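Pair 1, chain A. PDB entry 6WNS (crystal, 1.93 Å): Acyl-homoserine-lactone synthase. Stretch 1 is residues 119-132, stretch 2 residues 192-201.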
# COMPACT_ATOMS: atom_id res chain seq x y z
N SER A 119 -12.19 -13.67 5.38
CA SER A 119 -10.78 -14.04 5.03
C SER A 119 -9.78 -13.10 5.68
O SER A 119 -9.93 -11.87 5.66
CB SER A 119 -10.55 -14.05 3.53
OG SER A 119 -9.35 -14.74 3.20
N PRO A 120 -8.64 -13.62 6.17
CA PRO A 120 -7.62 -12.71 6.65
C PRO A 120 -6.85 -12.07 5.48
O PRO A 120 -5.82 -11.55 5.78
CB PRO A 120 -6.74 -13.62 7.54
CG PRO A 120 -6.99 -15.05 7.06
CD PRO A 120 -8.27 -15.04 6.26
N VAL A 121 -7.36 -12.06 4.23
CA VAL A 121 -6.58 -11.53 3.07
C VAL A 121 -6.00 -10.18 3.49
O VAL A 121 -4.86 -9.89 3.17
CB VAL A 121 -7.40 -11.35 1.78
CG1 VAL A 121 -6.62 -10.54 0.77
CG2 VAL A 121 -7.89 -12.66 1.17
N ALA A 122 -6.81 -9.36 4.15
CA ALA A 122 -6.36 -8.03 4.60
C ALA A 122 -5.11 -8.26 5.45
O ALA A 122 -4.09 -7.65 5.19
CB ALA A 122 -7.45 -7.29 5.33
N GLY A 123 -5.23 -9.12 6.46
CA GLY A 123 -4.09 -9.51 7.33
C GLY A 123 -2.80 -9.79 6.51
O GLY A 123 -1.69 -9.13 6.78
N PHE A 124 -3.00 -10.75 5.55
CA PHE A 124 -1.93 -11.28 4.64
C PHE A 124 -1.26 -10.10 3.93
O PHE A 124 -0.02 -10.09 3.81
CB PHE A 124 -2.46 -12.24 3.57
CG PHE A 124 -2.49 -13.69 3.98
CD1 PHE A 124 -1.48 -14.55 3.59
CD2 PHE A 124 -3.56 -14.19 4.71
CE1 PHE A 124 -1.51 -15.88 3.95
CE2 PHE A 124 -3.58 -15.53 5.08
CZ PHE A 124 -2.55 -16.36 4.71
N VAL A 125 -2.08 -9.14 3.45
CA VAL A 125 -1.57 -7.91 2.75
C VAL A 125 -0.86 -6.98 3.74
O VAL A 125 0.22 -6.50 3.43
CB VAL A 125 -2.72 -7.14 2.06
CG1 VAL A 125 -2.18 -5.88 1.41
CG2 VAL A 125 -3.47 -8.01 1.07
N LEU A 126 -1.49 -6.67 4.88
CA LEU A 126 -0.88 -5.72 5.84
C LEU A 126 0.43 -6.34 6.41
O LEU A 126 1.51 -5.75 6.28
CB LEU A 126 -1.93 -5.44 6.92
CG LEU A 126 -3.10 -4.54 6.53
CD1 LEU A 126 -4.17 -4.56 7.61
CD2 LEU A 126 -2.63 -3.11 6.33
N CYS A 127 0.37 -7.54 6.95
CA CYS A 127 1.59 -8.25 7.41
C CYS A 127 2.65 -8.32 6.29
O CYS A 127 3.83 -8.15 6.60
CB CYS A 127 1.23 -9.64 7.90
SG CYS A 127 2.50 -10.20 9.04
N GLY A 128 2.23 -8.52 5.03
CA GLY A 128 3.14 -8.79 3.90
C GLY A 128 3.86 -7.52 3.51
O GLY A 128 5.05 -7.59 3.08
N LEU A 129 3.15 -6.40 3.68
CA LEU A 129 3.68 -5.03 3.46
C LEU A 129 4.85 -4.83 4.43
O LEU A 129 5.91 -4.46 3.95
CB LEU A 129 2.60 -3.97 3.67
CG LEU A 129 3.05 -2.55 3.34
CD1 LEU A 129 3.22 -2.34 1.82
CD2 LEU A 129 2.10 -1.50 3.93
N LEU A 130 4.64 -5.08 5.73
CA LEU A 130 5.70 -4.83 6.76
C LEU A 130 6.88 -5.77 6.51
O LEU A 130 8.03 -5.32 6.62
CB LEU A 130 5.16 -5.08 8.16
CG LEU A 130 4.04 -4.15 8.59
CD1 LEU A 130 3.50 -4.56 9.95
CD2 LEU A 130 4.52 -2.71 8.58
N GLU A 131 6.58 -7.02 6.18
CA GLU A 131 7.62 -8.05 5.94
C GLU A 131 8.44 -7.68 4.70
O GLU A 131 9.67 -7.84 4.71
CB GLU A 131 6.97 -9.43 5.86
CG GLU A 131 6.65 -9.97 7.23
CD GLU A 131 6.20 -11.45 7.24
OE1 GLU A 131 5.22 -11.74 7.90
OE2 GLU A 131 6.89 -12.31 6.65
N THR A 132 7.80 -7.23 3.64
CA THR A 132 8.52 -6.82 2.41
C THR A 132 9.37 -5.60 2.74
O THR A 132 10.61 -5.62 2.34
CB THR A 132 7.53 -6.59 1.28
OG1 THR A 132 6.75 -7.79 1.23
CG2 THR A 132 8.21 -6.29 -0.03
N ALA A 192 -3.22 -10.87 15.45
CA ALA A 192 -4.57 -10.29 15.31
C ALA A 192 -5.35 -11.14 14.29
O ALA A 192 -6.61 -11.44 14.56
CB ALA A 192 -4.46 -8.85 14.93
N TYR A 193 -4.64 -11.58 13.22
CA TYR A 193 -5.26 -12.40 12.14
C TYR A 193 -4.93 -13.89 12.28
O TYR A 193 -5.33 -14.65 11.35
CB TYR A 193 -4.76 -11.95 10.77
CG TYR A 193 -5.34 -10.62 10.39
CD1 TYR A 193 -6.49 -10.54 9.63
CD2 TYR A 193 -4.75 -9.45 10.82
CE1 TYR A 193 -7.02 -9.32 9.26
CE2 TYR A 193 -5.27 -8.21 10.46
CZ TYR A 193 -6.41 -8.15 9.69
OH TYR A 193 -6.89 -6.93 9.33
N GLY A 194 -4.21 -14.26 13.35
CA GLY A 194 -3.82 -15.65 13.66
C GLY A 194 -3.55 -16.45 12.39
O GLY A 194 -4.34 -17.36 12.10
N ILE A 195 -2.52 -16.12 11.61
CA ILE A 195 -2.04 -17.08 10.57
C ILE A 195 -0.55 -17.33 10.79
O ILE A 195 0.14 -16.54 11.51
CB ILE A 195 -2.40 -16.66 9.14
CG1 ILE A 195 -1.85 -15.27 8.79
CG2 ILE A 195 -3.90 -16.79 8.90
CD1 ILE A 195 -0.40 -15.29 8.43
N SER A 196 -0.10 -18.45 10.23
CA SER A 196 1.11 -19.19 10.66
C SER A 196 2.10 -19.32 9.51
O SER A 196 3.22 -18.87 9.71
CB SER A 196 0.75 -20.54 11.18
OG SER A 196 -0.55 -20.53 11.74
N GLY A 197 1.74 -20.01 8.42
CA GLY A 197 2.72 -20.47 7.41
C GLY A 197 3.64 -19.29 6.99
O GLY A 197 3.68 -18.15 7.69
N ALA A 198 4.46 -19.55 5.93
CA ALA A 198 5.21 -18.49 5.20
C ALA A 198 4.19 -17.53 4.59
O ALA A 198 3.10 -18.01 4.21
CB ALA A 198 6.08 -19.11 4.14
N ILE A 199 4.52 -16.23 4.50
CA ILE A 199 3.62 -15.24 3.85
C ILE A 199 4.32 -14.78 2.56
O ILE A 199 3.71 -14.90 1.49
CB ILE A 199 3.23 -14.04 4.74
CG1 ILE A 199 2.61 -14.41 6.07
CG2 ILE A 199 2.25 -13.15 4.01
CD1 ILE A 199 2.09 -13.18 6.82
N LEU A 200 5.57 -14.31 2.64
CA LEU A 200 6.35 -13.84 1.45
C LEU A 200 6.80 -15.02 0.60
O LEU A 200 7.36 -15.95 1.19
CB LEU A 200 7.60 -13.08 1.91
CG LEU A 200 7.40 -11.99 2.96
CD1 LEU A 200 8.74 -11.36 3.31
CD2 LEU A 200 6.42 -10.94 2.45
N ALA A 201 6.63 -14.94 -0.72
CA ALA A 201 7.37 -15.75 -1.73
C ALA A 201 8.73 -15.07 -2.01
O ALA A 201 8.85 -14.27 -2.97
CB ALA A 201 6.53 -15.91 -2.97

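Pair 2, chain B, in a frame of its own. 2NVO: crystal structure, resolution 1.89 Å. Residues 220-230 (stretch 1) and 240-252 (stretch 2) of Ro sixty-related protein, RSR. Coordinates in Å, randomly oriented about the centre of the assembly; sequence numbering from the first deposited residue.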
# COMPACT_ATOMS: atom_id res chain seq x y z
N LEU B 220 2.76 29.36 10.95
CA LEU B 220 1.58 30.16 10.67
C LEU B 220 1.58 30.56 9.22
O LEU B 220 0.52 30.79 8.62
CB LEU B 220 1.57 31.42 11.53
CG LEU B 220 1.69 31.20 13.03
CD1 LEU B 220 1.37 32.49 13.76
CD2 LEU B 220 0.79 30.08 13.50
N ARG B 221 2.77 30.67 8.66
CA ARG B 221 2.94 31.04 7.27
C ARG B 221 2.20 30.04 6.40
O ARG B 221 1.35 30.42 5.59
CB ARG B 221 4.42 31.08 6.90
CG ARG B 221 4.75 31.99 5.73
CD ARG B 221 6.25 32.21 5.62
NE ARG B 221 6.81 32.75 6.86
CZ ARG B 221 7.12 34.03 7.05
NH1 ARG B 221 6.93 34.92 6.09
NH2 ARG B 221 7.62 34.41 8.22
N VAL B 222 2.49 28.76 6.58
CA VAL B 222 1.81 27.72 5.82
C VAL B 222 0.31 27.78 6.08
O VAL B 222 -0.50 27.53 5.18
CB VAL B 222 2.35 26.30 6.10
CG1 VAL B 222 3.87 26.30 6.09
CG2 VAL B 222 1.83 25.77 7.42
N ILE B 223 -0.07 28.13 7.30
CA ILE B 223 -1.48 28.28 7.64
C ILE B 223 -2.12 29.45 6.89
O ILE B 223 -3.16 29.28 6.23
CB ILE B 223 -1.68 28.42 9.16
CG1 ILE B 223 -1.24 27.13 9.85
CG2 ILE B 223 -3.14 28.75 9.48
CD1 ILE B 223 -1.51 27.10 11.34
N GLU B 224 -1.51 30.63 6.95
CA GLU B 224 -2.03 31.78 6.22
C GLU B 224 -2.15 31.46 4.74
O GLU B 224 -3.15 31.77 4.10
CB GLU B 224 -1.13 33.00 6.42
CG GLU B 224 -1.67 34.27 5.76
CD GLU B 224 -0.88 35.51 6.14
OE1 GLU B 224 0.36 35.52 5.94
OE2 GLU B 224 -1.50 36.48 6.63
N GLY B 225 -1.10 30.84 4.21
CA GLY B 225 -1.06 30.46 2.81
C GLY B 225 -2.21 29.56 2.42
O GLY B 225 -2.85 29.79 1.39
N HIS B 226 -2.47 28.54 3.22
CA HIS B 226 -3.58 27.62 2.96
C HIS B 226 -4.92 28.33 3.04
O HIS B 226 -5.84 28.05 2.28
CB HIS B 226 -3.55 26.42 3.92
CG HIS B 226 -2.79 25.24 3.39
ND1 HIS B 226 -3.37 24.29 2.57
CD2 HIS B 226 -1.51 24.86 3.55
CE1 HIS B 226 -2.48 23.38 2.26
NE2 HIS B 226 -1.33 23.69 2.84
N LEU B 227 -5.03 29.27 3.98
CA LEU B 227 -6.24 30.06 4.12
C LEU B 227 -6.53 30.81 2.82
O LEU B 227 -7.55 30.57 2.17
CB LEU B 227 -6.10 31.04 5.28
CG LEU B 227 -5.97 30.37 6.65
CD1 LEU B 227 -5.81 31.39 7.75
CD2 LEU B 227 -7.16 29.46 6.91
N LYS B 228 -5.61 31.69 2.44
CA LYS B 228 -5.72 32.46 1.20
C LYS B 228 -5.92 31.56 -0.02
O LYS B 228 -6.68 31.89 -0.92
CB LYS B 228 -4.50 33.35 1.02
CG LYS B 228 -4.10 34.11 2.28
CD LYS B 228 -3.19 35.30 1.98
CE LYS B 228 -1.85 34.86 1.43
NZ LYS B 228 -0.92 36.01 1.24
N ALA B 229 -5.23 30.42 -0.04
CA ALA B 229 -5.33 29.50 -1.17
C ALA B 229 -6.77 29.07 -1.42
O ALA B 229 -7.18 28.90 -2.57
CB ALA B 229 -4.44 28.29 -0.94
N THR B 230 -7.54 28.88 -0.36
CA THR B 230 -8.92 28.43 -0.49
C THR B 230 -9.77 29.50 -1.17
O THR B 230 -10.87 29.23 -1.65
CB THR B 230 -9.53 28.06 0.88
OG1 THR B 230 -8.63 27.20 1.59
CG2 THR B 230 -10.86 27.35 0.70
N ALA B 240 0.89 31.46 -7.82
CA ALA B 240 1.73 32.45 -7.16
C ALA B 240 1.71 32.24 -5.65
O ALA B 240 2.67 32.55 -4.95
CB ALA B 240 1.26 33.86 -7.51
N LEU B 241 0.59 31.71 -5.16
CA LEU B 241 0.40 31.50 -3.73
C LEU B 241 1.20 30.33 -3.17
O LEU B 241 1.85 30.47 -2.13
CB LEU B 241 -1.09 31.34 -3.41
CG LEU B 241 -1.86 32.66 -3.27
CD1 LEU B 241 -3.34 32.40 -3.07
CD2 LEU B 241 -1.29 33.48 -2.12
N MET B 242 1.15 29.17 -3.82
CA MET B 242 1.96 28.05 -3.36
C MET B 242 3.43 28.34 -3.60
O MET B 242 4.28 27.90 -2.83
CB MET B 242 1.54 26.72 -4.00
CG MET B 242 1.06 26.80 -5.43
SD MET B 242 0.24 25.26 -5.91
CE MET B 242 -0.26 25.63 -7.58
N GLN B 243 3.72 29.09 -4.66
CA GLN B 243 5.07 29.56 -4.88
C GLN B 243 5.55 30.38 -3.68
O GLN B 243 6.61 30.11 -3.12
CB GLN B 243 5.16 30.40 -6.16
CG GLN B 243 5.33 29.57 -7.43
CD GLN B 243 5.52 30.44 -8.66
OE1 GLN B 243 5.10 31.59 -8.70
NE2 GLN B 243 6.16 29.87 -9.69
N GLU B 244 4.75 31.36 -3.28
CA GLU B 244 5.12 32.16 -2.11
C GLU B 244 5.17 31.31 -0.85
O GLU B 244 6.04 31.50 0.00
CB GLU B 244 4.16 33.33 -1.90
CG GLU B 244 4.29 33.93 -0.51
CD GLU B 244 3.60 35.27 -0.37
OE1 GLU B 244 2.66 35.55 -1.14
OE2 GLU B 244 3.99 36.04 0.54
N TYR B 245 4.24 30.37 -0.73
CA TYR B 245 3.99 29.69 0.54
C TYR B 245 4.35 28.21 0.60
O TYR B 245 3.92 27.51 1.52
CB TYR B 245 2.52 29.86 0.94
CG TYR B 245 2.17 31.21 1.51
CD1 TYR B 245 2.47 31.53 2.83
CD2 TYR B 245 1.52 32.17 0.74
CE1 TYR B 245 2.15 32.76 3.36
CE2 TYR B 245 1.19 33.40 1.27
CZ TYR B 245 1.50 33.69 2.58
OH TYR B 245 1.18 34.92 3.11
N ARG B 246 5.13 27.72 -0.36
CA ARG B 246 5.55 26.31 -0.40
C ARG B 246 4.38 25.32 -0.30
O ARG B 246 4.54 24.20 0.17
CB ARG B 246 6.61 26.03 0.68
CG ARG B 246 6.09 25.99 2.13
CD ARG B 246 5.97 24.57 2.67
NE ARG B 246 4.87 24.43 3.63
CZ ARG B 246 4.79 23.46 4.54
NH1 ARG B 246 3.76 23.41 5.37
NH2 ARG B 246 5.75 22.55 4.62
N LEU B 247 3.21 25.74 -0.76
CA LEU B 247 1.98 24.98 -0.53
C LEU B 247 1.77 23.81 -1.49
O LEU B 247 2.06 23.90 -2.68
CB LEU B 247 0.76 25.91 -0.59
CG LEU B 247 0.73 27.04 0.44
CD1 LEU B 247 -0.36 28.03 0.07
CD2 LEU B 247 0.53 26.50 1.84
N PRO B 248 1.26 22.69 -0.95
CA PRO B 248 0.88 21.49 -1.70
C PRO B 248 -0.26 21.75 -2.69
O PRO B 248 -1.07 22.65 -2.49
CB PRO B 248 0.40 20.54 -0.60
CG PRO B 248 0.12 21.44 0.59
CD PRO B 248 1.21 22.45 0.50
N LEU B 249 -0.30 20.95 -3.76
CA LEU B 249 -1.36 21.03 -4.76
C LEU B 249 -2.73 20.83 -4.13
O LEU B 249 -3.76 21.25 -4.68
CB LEU B 249 -1.13 19.97 -5.84
CG LEU B 249 -2.26 19.65 -6.81
CD1 LEU B 249 -2.51 20.80 -7.76
CD2 LEU B 249 -1.92 18.39 -7.57
N GLU B 250 -2.74 20.20 -2.96
CA GLU B 250 -3.97 19.98 -2.20
C GLU B 250 -4.63 21.30 -1.86
O GLU B 250 -5.86 21.43 -1.94
CB GLU B 250 -3.64 19.25 -0.90
CG GLU B 250 -2.49 18.26 -1.00
CD GLU B 250 -1.96 17.86 0.36
OE1 GLU B 250 -2.39 18.47 1.36
OE2 GLU B 250 -1.11 16.94 0.43
N ALA B 251 -3.81 22.28 -1.49
CA ALA B 251 -4.29 23.58 -1.02
C ALA B 251 -5.10 24.34 -2.07
O ALA B 251 -5.79 25.31 -1.75
CB ALA B 251 -3.12 24.43 -0.56
N VAL B 252 -5.02 23.90 -3.31
CA VAL B 252 -5.66 24.61 -4.41
C VAL B 252 -7.02 24.01 -4.77
O VAL B 252 -7.12 22.83 -5.10
CB VAL B 252 -4.75 24.65 -5.65
CG1 VAL B 252 -5.50 25.25 -6.85
CG2 VAL B 252 -3.50 25.45 -5.35
O HOH W 1 -5.71 25.39 1.09

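Pairs 1 and 2 share one architectural idea: a tyrosine of one segment lies with its ring face on a glycine of a helix, and the chain beyond it, leaving on a positive phi, runs along the same helix in its N-to-C direction. Fourteen central residues superpose with an RMSD of 0.9 Å.

The anchor is identical in both. G123(A) matches G225(B), and Y193(A) matches Y245(B), with nearly the same rotamer (chi1 m, -71° and -78°). The glycine CA sits over the face of the ring, 3.2 Å from G123(A) CA to the Y193(A) ring centroid and 3.6 Å from G225(B) CA to that of Y245(B). Glycine suits the place because a CB there would point at the ring: its ideal position lies 2.4 Å from Y193(A) CG in pair 1 and 2.6 Å from Y245(B) CG in pair 2, a clash in each.

What surrounds the tyrosine differs. In pair 1 its hydroxyl meets aliphatic groups, with Y193(A) OH 4.1 Å from A122(A) CB and 4.0 Å from L126(A) CD1; no hydrogen bond links the two stretches. The matching positions in pair 2 are E224(B) and K228(B), whose long polar chains reach the ring edge. Y245(B) OH donates to E224(B) OE1 at 3.0 Å and accepts from K228(B) NZ at 3.0 Å, so the hydroxyl serves both roles between a carboxylate and an ammonium.

Just after the tyrosine, G194(A) matches R246(B). Positive phi favours glycine, and G194(A) makes no contact with the helix. R246(B) adopts positive phi nonetheless, and its side chain comes back to the helix, bringing NH1 3.0 Å from CG1 of V222(B), the counterpart of P120(A).

The next residues, I195(A) and L247(B), fill the space beside a matched pair of rings, F124(A) and H226(B), whose side-chain centres fall 0.5 Å apart. I195(A) places CD1 over one face of the phenylalanine, and its CG2 is 4.0 Å from F124(A) CE2. L247(B) CD2 approaches H226(B) CD2 at 3.1 Å. Here the ring chemistry matters: across this contact the phenylalanine ring meets the aliphatic side chains of I195(A) and I199(A), with I199(A) CG2 4.0 Å from F124(A) CD1, whereas histidine also offers ND1 to a water, 3.0 Å away, which donates to H226(B) O and A251(B) O.

Farther along, C127(A) and A229(B) both present small side chains to the other stretch: C127(A) SG lies 3.7 Å from I199(A) CD1, and A229(B) CB 4.1 Å from A251(B) CB.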